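Local coordinates for protein alternansucrase (Leuconostoc mesenteroides, PDB 6HVG) that belongs to glycosyl hydrolase family 70, with a TIM-barrel core, a bound calcium ion and repeats of the choline-binding and cell-wall-binding type, at residues 775-780 / 1100-1105; 834-839 / 1051-1056. All blocks are in the same frame, centred on the assembly; numbering follows the deposited sequence.

Overall arrangement
Both contacts join excursions that follow strands of the eight-stranded parallel barrel. Contact 2 pairs those after two neighbouring strands, 821-825 and 1045-1047. Contact 1 pairs those after 745-747 and 1081-1083, which are not neighbours. Contact 1 is centred about 15 Å from the centre of the chain, contact 2 about 25 Å. Both are partly buried. Contact 1 has exposed Thr776 at its margin, whereas no touching residue of contact 2 is fully exposed. Their chemistry differs: contact 1 is aromatic, without a hydrogen bond, whereas contact 2 has one backbone hydrogen bond and packed amide side chains. Their centres lie about 16 Å apart. They meet where Phe779 packs on Gln1053, Ala1054 and Met1055, and where Leu1102 packs on Phe1052.

Contact 1 (775-780 / 1100-1105); sequences DTFTFD and SFLDSF
Phe1105 packs against Phe777 and Thr776 where two excursions of the family 70 TIM barrel meet. One carries the start of helix 779-793, the other the short helix 1102-1105.

The aromatic pair is T-shaped. The edge of Phe1105 points at the face of Phe777, with centroids 5.1 Å apart and planes at 86°. Phe1105 CE1 stands 3.8 Å above the Phe777 ring plane, over its centre. Phe1105 CG lies between its backbone N and carbonyl carbon (chi1 60°), on the side where the ring meets the 775-780 segment.

A CH-pi contact covers one face of Phe1105. Thr776 CG2 is 4.2 Å from the ring centroid and 14° off its normal. Leu1102 CA, from its own helix, lies over the opposite face, offset toward the rim.

Backbone oxygens also meet rings. Phe777 O is 3.4 Å from Phe1105 CE1, and Phe779 CE2 is 3.7 Å from Phe1105 O. No hydrogen bond joins the segments.

Aliphatic packing completes the contact. Met764 of helix 757-766 also touches Phe777. Leu1102 CD1 lies at the edge of the Phe777 ring, near its plane, 4.1 Å from Phe777 CZ.

Contact 2 (834-839 / 1051-1056); sequences GQYMEK and NFQAMP
Gln1053 CG is anti to its own carbonyl carbon, and the chain runs extended beyond it, which carries the amide to the Tyr836 ring. Gln835 bends at chi2 (-72°), which turns CD back, and its amide ends beside Met1055 and Pro1056.

Tyr836 and Gln1053 lie side by side and point the same way. Their ring and amide planes are 35° apart. Gln1053 NE2 is 3.7 Å from Tyr836 CD1, and Gln1053 OE1 is also 3.7 Å from Tyr836 CD1. Both ends of the buried amide are hydrogen-bonded: OE1 accepts from Ser1050 N, and NE2 is hydrogen-bonded to Thr1063 OG1. Tyr836 OH is hydrogen-bonded to Gly1048 O. These bonds help to fix both groups.

One backbone hydrogen bond crosses the contact. Ala1054 N donates to Gly834 O over 2.7 Å, with an N-H...O angle of 147°. The donor is tilted out of the carbonyl plane. Ala1054 CB packs beside the bond, 3.6 Å from Gly834 CA. Gly834 has a positive phi, which favours glycine.

Gln835 NE2 lies 3.9 Å from Pro1056 CA. Gln835 OE1 takes a weak hydrogen bond from Thr1057 N. The backbone reverses from Gln835 to Glu838 in a type II beta turn, with Glu838 N hydrogen-bonded to Gln835 O.

The arrangement joins two neighbouring beta-to-alpha connections of a TIM barrel. One runs from strand 821-825 through short helix 826-829 to helix 844-857, the other from strand 1045-1047 to helix 1063-1075.

Contact 1 (775-780 / 1100-1105)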
ATOM      1  N   ASP A 775      -1.201   5.807   8.421  1.00 63.35           N
ATOM      2  CA  ASP A 775      -1.689   6.537   9.581  1.00 67.60           C
ATOM      3  C   ASP A 775      -2.506   7.780   9.156  1.00 65.44           C
ATOM      4  O   ASP A 775      -2.186   8.421   8.163  1.00 68.71           O
ATOM      5  CB  ASP A 775      -0.479   6.960  10.422  1.00 74.88           C
ATOM      6  CG  ASP A 775      -0.606   6.622  11.887  1.00 82.16           C
ATOM      7  OD1 ASP A 775      -1.598   5.959  12.277  1.00 83.58           O
ATOM      8  OD2 ASP A 775       0.326   7.012  12.642  1.00 83.97           O
ATOM      9  N   THR A 776      -3.549   8.100   9.914  1.00 62.94           N
ATOM     10  CA  THR A 776      -4.338   9.294   9.682  1.00 60.35           C
ATOM     11  C   THR A 776      -3.634  10.511  10.274  1.00 65.91           C
ATOM     12  O   THR A 776      -3.268  10.498  11.450  1.00 71.54           O
ATOM     13  CB  THR A 776      -5.715   9.170  10.343  1.00 59.35           C
ATOM     14  OG1 THR A 776      -6.421   8.121   9.708  1.00 57.70           O
ATOM     15  CG2 THR A 776      -6.579  10.421  10.152  1.00 66.28           C
ATOM     16  N   PHE A 777      -3.482  11.574   9.480  1.00 64.06           N
ATOM     17  CA  PHE A 777      -2.869  12.793   9.980  1.00 66.61           C
ATOM     18  C   PHE A 777      -3.807  13.971   9.777  1.00 67.73           C
ATOM     19  O   PHE A 777      -4.550  14.026   8.805  1.00 65.72           O
ATOM     20  CB  PHE A 777      -1.463  13.065   9.390  1.00 66.78           C
ATOM     21  CG  PHE A 777      -1.404  13.086   7.908  1.00 64.24           C
ATOM     22  CD1 PHE A 777      -1.703  14.244   7.215  1.00 62.83           C
ATOM     23  CD2 PHE A 777      -1.009  11.963   7.216  1.00 62.13           C
ATOM     24  CE1 PHE A 777      -1.653  14.284   5.848  1.00 63.28           C
ATOM     25  CE2 PHE A 777      -0.925  11.991   5.843  1.00 62.42           C
ATOM     26  CZ  PHE A 777      -1.252  13.155   5.153  1.00 65.20           C
ATOM     27  N   THR A 778      -3.741  14.915  10.706  1.00 67.33           N
ATOM     28  CA  THR A 778      -4.560  16.092  10.681  1.00 66.21           C
ATOM     29  C   THR A 778      -3.854  17.126   9.767  1.00 61.39           C
ATOM     30  O   THR A 778      -2.680  17.003   9.439  1.00 59.23           O
ATOM     31  CB  THR A 778      -4.815  16.575  12.142  1.00 64.79           C
ATOM     32  OG1 THR A 778      -6.161  17.025  12.254  1.00 75.52           O
ATOM     33  CG2 THR A 778      -3.886  17.692  12.558  1.00 66.38           C
ATOM     34  N   PHE A 779      -4.587  18.138   9.345  1.00 60.85           N
ATOM     35  CA  PHE A 779      -4.003  19.206   8.522  1.00 62.77           C
ATOM     36  C   PHE A 779      -2.874  19.963   9.215  1.00 68.60           C
ATOM     37  O   PHE A 779      -1.888  20.301   8.561  1.00 72.83           O
ATOM     38  CB  PHE A 779      -5.058  20.215   8.061  1.00 60.89           C
ATOM     39  CG  PHE A 779      -5.645  19.896   6.723  1.00 59.99           C
ATOM     40  CD1 PHE A 779      -4.884  20.069   5.563  1.00 57.51           C
ATOM     41  CD2 PHE A 779      -6.955  19.435   6.610  1.00 58.31           C
ATOM     42  CE1 PHE A 779      -5.425  19.797   4.318  1.00 53.47           C
ATOM     43  CE2 PHE A 779      -7.489  19.153   5.366  1.00 57.29           C
ATOM     44  CZ  PHE A 779      -6.722  19.324   4.222  1.00 55.23           C
ATOM     45  N   ASP A 780      -3.014  20.247  10.511  1.00 71.93           N
ATOM     46  CA  ASP A 780      -1.924  20.826  11.312  1.00 73.17           C
ATOM     47  C   ASP A 780      -0.701  19.919  11.309  1.00 69.01           C
ATOM     48  O   ASP A 780       0.415  20.392  11.199  1.00 68.93           O
ATOM     49  CB  ASP A 780      -2.379  21.103  12.759  1.00 76.57           C
ATOM     50  CG  ASP A 780      -3.679  21.890  12.806  1.00 79.43           C
ATOM     51  OD1 ASP A 780      -3.918  22.608  13.798  1.00 80.69           O
ATOM     52  OD2 ASP A 780      -4.470  21.794  11.830  1.00 82.82           O
ATOM     53  N   SER A1100      -9.409   4.796   6.684  1.00 63.32           N
ATOM     54  CA  SER A1100      -9.581   6.007   5.901  1.00 62.19           C
ATOM     55  C   SER A1100      -8.317   6.184   5.061  1.00 61.58           C
ATOM     56  O   SER A1100      -7.221   5.768   5.480  1.00 65.50           O
ATOM     57  CB  SER A1100      -9.781   7.191   6.841  1.00 66.68           C
ATOM     58  OG  SER A1100     -10.232   8.335   6.129  1.00 79.51           O
ATOM     59  N   PHE A1101      -8.453   6.776   3.875  1.00 56.94           N
ATOM     60  CA  PHE A1101      -7.280   7.058   3.027  1.00 53.83           C
ATOM     61  C   PHE A1101      -6.973   8.565   2.982  1.00 53.25           C
ATOM     62  O   PHE A1101      -7.869   9.372   3.188  1.00 55.41           O
ATOM     63  CB  PHE A1101      -7.531   6.509   1.638  1.00 50.55           C
ATOM     64  CG  PHE A1101      -6.313   6.455   0.776  1.00 52.05           C
ATOM     65  CD1 PHE A1101      -5.226   5.687   1.136  1.00 53.72           C
ATOM     66  CD2 PHE A1101      -6.267   7.169  -0.424  1.00 50.79           C
ATOM     67  CE1 PHE A1101      -4.100   5.658   0.327  1.00 56.77           C
ATOM     68  CE2 PHE A1101      -5.160   7.147  -1.237  1.00 49.47           C
ATOM     69  CZ  PHE A1101      -4.072   6.387  -0.864  1.00 54.30           C
ATOM     70  N   LEU A1102      -5.722   8.940   2.702  1.00 52.59           N
ATOM     71  CA  LEU A1102      -5.327  10.355   2.717  1.00 53.19           C
ATOM     72  C   LEU A1102      -6.058  11.247   1.691  1.00 50.20           C
ATOM     73  O   LEU A1102      -6.310  12.419   1.962  1.00 47.99           O
ATOM     74  CB  LEU A1102      -3.810  10.526   2.634  1.00 56.02           C
ATOM     75  CG  LEU A1102      -2.994  10.460   1.334  1.00 61.06           C
ATOM     76  CD1 LEU A1102      -1.624  10.995   1.639  1.00 63.13           C
ATOM     77  CD2 LEU A1102      -2.858   9.045   0.818  1.00 66.01           C
ATOM     78  N   ASP A1103      -6.429  10.678   0.544  1.00 46.17           N
ATOM     79  CA  ASP A1103      -7.284  11.374  -0.424  1.00 45.11           C
ATOM     80  C   ASP A1103      -8.542  11.918   0.227  1.00 45.93           C
ATOM     81  O   ASP A1103      -8.994  13.004  -0.116  1.00 46.70           O
ATOM     82  CB  ASP A1103      -7.706  10.451  -1.566  1.00 43.71           C
ATOM     83  CG  ASP A1103      -6.591  10.173  -2.543  1.00 41.83           C
ATOM     84  OD1 ASP A1103      -5.470  10.660  -2.299  1.00 39.89           O
ATOM     85  OD2 ASP A1103      -6.859   9.433  -3.551  1.00 43.27           O
ATOM     86  N   SER A1104      -9.110  11.150   1.151  1.00 47.15           N
ATOM     87  CA  SER A1104     -10.378  11.497   1.750  1.00 50.07           C
ATOM     88  C   SER A1104     -10.188  12.577   2.785  1.00 51.76           C
ATOM     89  O   SER A1104     -10.862  13.611   2.739  1.00 54.63           O
ATOM     90  CB  SER A1104     -11.058  10.277   2.366  1.00 49.73           C
ATOM     91  OG  SER A1104     -12.421  10.549   2.645  1.00 55.44           O
ATOM     92  N   PHE A1105      -9.284  12.370   3.725  1.00 53.01           N
ATOM     93  CA  PHE A1105      -9.142  13.346   4.809  1.00 52.52           C
ATOM     94  C   PHE A1105      -8.319  14.579   4.433  1.00 53.64           C
ATOM     95  O   PHE A1105      -8.404  15.603   5.116  1.00 60.71           O
ATOM     96  CB  PHE A1105      -8.668  12.691   6.126  1.00 52.32           C
ATOM     97  CG  PHE A1105      -7.334  11.994   6.058  1.00 51.44           C
ATOM     98  CD1 PHE A1105      -6.164  12.727   6.093  1.00 51.43           C
ATOM     99  CD2 PHE A1105      -7.250  10.605   6.051  1.00 50.91           C
ATOM    100  CE1 PHE A1105      -4.937  12.105   6.050  1.00 52.35           C
ATOM    101  CE2 PHE A1105      -6.007   9.976   6.020  1.00 52.91           C
ATOM    102  CZ  PHE A1105      -4.845  10.729   6.007  1.00 51.06           C
TER

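Contact 2 (834-839 / 1051-1056)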
ATOM      1  N   GLY A 834       0.414  24.245   2.247  1.00 56.16           N
ATOM      2  CA  GLY A 834      -0.100  25.559   2.520  1.00 56.28           C
ATOM      3  C   GLY A 834      -1.027  25.980   1.410  1.00 56.98           C
ATOM      4  O   GLY A 834      -1.717  25.164   0.812  1.00 53.42           O
ATOM      5  N   GLN A 835      -1.011  27.271   1.122  1.00 60.84           N
ATOM      6  CA  GLN A 835      -1.978  27.901   0.243  1.00 58.73           C
ATOM      7  C   GLN A 835      -1.552  27.814  -1.219  1.00 56.05           C
ATOM      8  O   GLN A 835      -0.371  27.687  -1.519  1.00 57.28           O
ATOM      9  CB  GLN A 835      -2.134  29.356   0.672  1.00 61.33           C
ATOM     10  CG  GLN A 835      -2.763  29.481   2.041  1.00 63.57           C
ATOM     11  CD  GLN A 835      -4.231  29.125   2.034  1.00 63.60           C
ATOM     12  OE1 GLN A 835      -4.700  28.391   2.886  1.00 63.86           O
ATOM     13  NE2 GLN A 835      -4.966  29.664   1.072  1.00 65.70           N
ATOM     14  N   TYR A 836      -2.520  27.883  -2.128  1.00 54.64           N
ATOM     15  CA  TYR A 836      -2.240  27.711  -3.557  1.00 53.43           C
ATOM     16  C   TYR A 836      -1.409  28.858  -4.063  1.00 55.01           C
ATOM     17  O   TYR A 836      -1.795  30.012  -3.914  1.00 57.51           O
ATOM     18  CB  TYR A 836      -3.533  27.606  -4.372  1.00 52.77           C
ATOM     19  CG  TYR A 836      -3.316  27.212  -5.824  1.00 52.25           C
ATOM     20  CD1 TYR A 836      -2.793  25.974  -6.163  1.00 51.28           C
ATOM     21  CD2 TYR A 836      -3.630  28.081  -6.858  1.00 51.58           C
ATOM     22  CE1 TYR A 836      -2.597  25.617  -7.477  1.00 48.26           C
ATOM     23  CE2 TYR A 836      -3.445  27.722  -8.182  1.00 48.18           C
ATOM     24  CZ  TYR A 836      -2.925  26.493  -8.483  1.00 47.57           C
ATOM     25  OH  TYR A 836      -2.727  26.145  -9.796  1.00 48.62           O
ATOM     26  N   MET A 837      -0.256  28.534  -4.647  1.00 58.79           N
ATOM     27  CA  MET A 837       0.674  29.525  -5.174  1.00 60.76           C
ATOM     28  C   MET A 837       1.174  30.499  -4.108  1.00 62.87           C
ATOM     29  O   MET A 837       1.479  31.648  -4.412  1.00 64.39           O
ATOM     30  CB  MET A 837       0.020  30.276  -6.341  1.00 62.88           C
ATOM     31  CG  MET A 837       0.564  29.852  -7.688  1.00 64.80           C
ATOM     32  SD  MET A 837      -0.474  30.400  -9.066  1.00 59.62           S
ATOM     33  CE  MET A 837      -0.618  28.765  -9.790  1.00 66.26           C
ATOM     34  N   GLU A 838       1.260  30.038  -2.861  1.00 64.62           N
ATOM     35  CA  GLU A 838       1.644  30.915  -1.752  1.00 68.61           C
ATOM     36  C   GLU A 838       3.077  31.383  -1.869  1.00 65.57           C
ATOM     37  O   GLU A 838       3.392  32.536  -1.536  1.00 68.58           O
ATOM     38  CB  GLU A 838       1.474  30.224  -0.393  1.00 73.36           C
ATOM     39  CG  GLU A 838       1.762  31.151   0.785  1.00 79.97           C
ATOM     40  CD  GLU A 838       1.211  30.646   2.099  1.00 85.22           C
ATOM     41  OE1 GLU A 838       1.608  29.535   2.518  1.00 89.97           O
ATOM     42  OE2 GLU A 838       0.389  31.374   2.706  1.00 88.78           O
ATOM     43  N   LYS A 839       3.946  30.473  -2.296  1.00 60.31           N
ATOM     44  CA  LYS A 839       5.353  30.754  -2.376  1.00 62.07           C
ATOM     45  C   LYS A 839       5.992  29.897  -3.453  1.00 59.86           C
ATOM     46  O   LYS A 839       5.814  28.701  -3.456  1.00 59.10           O
ATOM     47  CB  LYS A 839       6.018  30.486  -1.023  1.00 65.98           C
ATOM     48  CG  LYS A 839       7.441  31.033  -0.925  1.00 72.94           C
ATOM     49  CD  LYS A 839       8.165  30.550   0.320  1.00 75.48           C
ATOM     50  CE  LYS A 839       9.634  30.937   0.281  1.00 77.52           C
ATOM     51  NZ  LYS A 839      10.390  30.273   1.379  1.00 77.48           N
ATOM     52  N   ASN A1051      -1.664  17.355  -3.939  1.00 51.69           N
ATOM     53  CA  ASN A1051      -2.547  16.709  -2.962  1.00 54.88           C
ATOM     54  C   ASN A1051      -2.398  17.201  -1.541  1.00 55.43           C
ATOM     55  O   ASN A1051      -3.285  16.963  -0.722  1.00 62.34           O
ATOM     56  CB  ASN A1051      -2.347  15.205  -2.950  1.00 54.04           C
ATOM     57  CG  ASN A1051      -3.061  14.523  -4.088  1.00 58.29           C
ATOM     58  OD1 ASN A1051      -4.150  14.946  -4.494  1.00 57.86           O
ATOM     59  ND2 ASN A1051      -2.475  13.443  -4.594  1.00 62.81           N
ATOM     60  N   PHE A1052      -1.304  17.902  -1.250  1.00 53.39           N
ATOM     61  CA  PHE A1052      -1.006  18.306   0.100  1.00 51.87           C
ATOM     62  C   PHE A1052      -1.176  19.781   0.391  1.00 50.08           C
ATOM     63  O   PHE A1052      -0.734  20.272   1.421  1.00 52.22           O
ATOM     64  CB  PHE A1052       0.364  17.783   0.432  1.00 52.18           C
ATOM     65  CG  PHE A1052       0.455  16.292   0.259  1.00 53.85           C
ATOM     66  CD1 PHE A1052       0.670  15.741  -0.974  1.00 55.62           C
ATOM     67  CD2 PHE A1052       0.239  15.448   1.327  1.00 54.52           C
ATOM     68  CE1 PHE A1052       0.704  14.373  -1.132  1.00 56.85           C
ATOM     69  CE2 PHE A1052       0.310  14.081   1.188  1.00 54.56           C
ATOM     70  CZ  PHE A1052       0.539  13.543  -0.049  1.00 56.41           C
ATOM     71  N   GLN A1053      -1.889  20.469  -0.491  1.00 49.33           N
ATOM     72  CA  GLN A1053      -2.273  21.848  -0.256  1.00 48.87           C
ATOM     73  C   GLN A1053      -3.097  21.910   1.013  1.00 48.34           C
ATOM     74  O   GLN A1053      -3.847  20.999   1.309  1.00 48.86           O
ATOM     75  CB  GLN A1053      -3.127  22.368  -1.411  1.00 53.27           C
ATOM     76  CG  GLN A1053      -2.371  22.589  -2.721  1.00 53.84           C
ATOM     77  CD  GLN A1053      -3.280  22.917  -3.899  1.00 50.76           C
ATOM     78  OE1 GLN A1053      -3.052  22.448  -5.016  1.00 47.43           O
ATOM     79  NE2 GLN A1053      -4.304  23.735  -3.657  1.00 49.40           N
ATOM     80  N   ALA A1054      -2.955  22.986   1.764  1.00 48.32           N
ATOM     81  CA  ALA A1054      -3.848  23.271   2.874  1.00 48.63           C
ATOM     82  C   ALA A1054      -5.232  23.700   2.376  1.00 49.94           C
ATOM     83  O   ALA A1054      -5.406  24.080   1.220  1.00 52.62           O
ATOM     84  CB  ALA A1054      -3.253  24.366   3.738  1.00 49.18           C
ATOM     85  N   MET A1055      -6.227  23.613   3.251  1.00 52.95           N
ATOM     86  CA  MET A1055      -7.565  24.095   2.927  1.00 53.99           C
ATOM     87  C   MET A1055      -7.476  25.612   2.824  1.00 57.06           C
ATOM     88  O   MET A1055      -6.695  26.216   3.543  1.00 58.85           O
ATOM     89  CB  MET A1055      -8.569  23.699   4.005  1.00 51.90           C
ATOM     90  CG  MET A1055      -8.786  22.198   4.137  1.00 51.89           C
ATOM     91  SD  MET A1055      -9.626  21.443   2.735  1.00 52.35           S
ATOM     92  CE  MET A1055     -11.253  22.218   2.856  1.00 50.35           C
ATOM     93  N   PRO A1056      -8.262  26.233   1.924  1.00 57.84           N
ATOM     94  CA  PRO A1056      -8.270  27.689   1.832  1.00 59.53           C
ATOM     95  C   PRO A1056      -8.602  28.375   3.160  1.00 64.18           C
ATOM     96  O   PRO A1056      -9.608  28.052   3.806  1.00 66.01           O
ATOM     97  CB  PRO A1056      -9.375  27.977   0.809  1.00 58.09           C
ATOM     98  CG  PRO A1056      -9.522  26.745   0.019  1.00 57.58           C
ATOM     99  CD  PRO A1056      -9.119  25.605   0.902  1.00 57.37           C
TER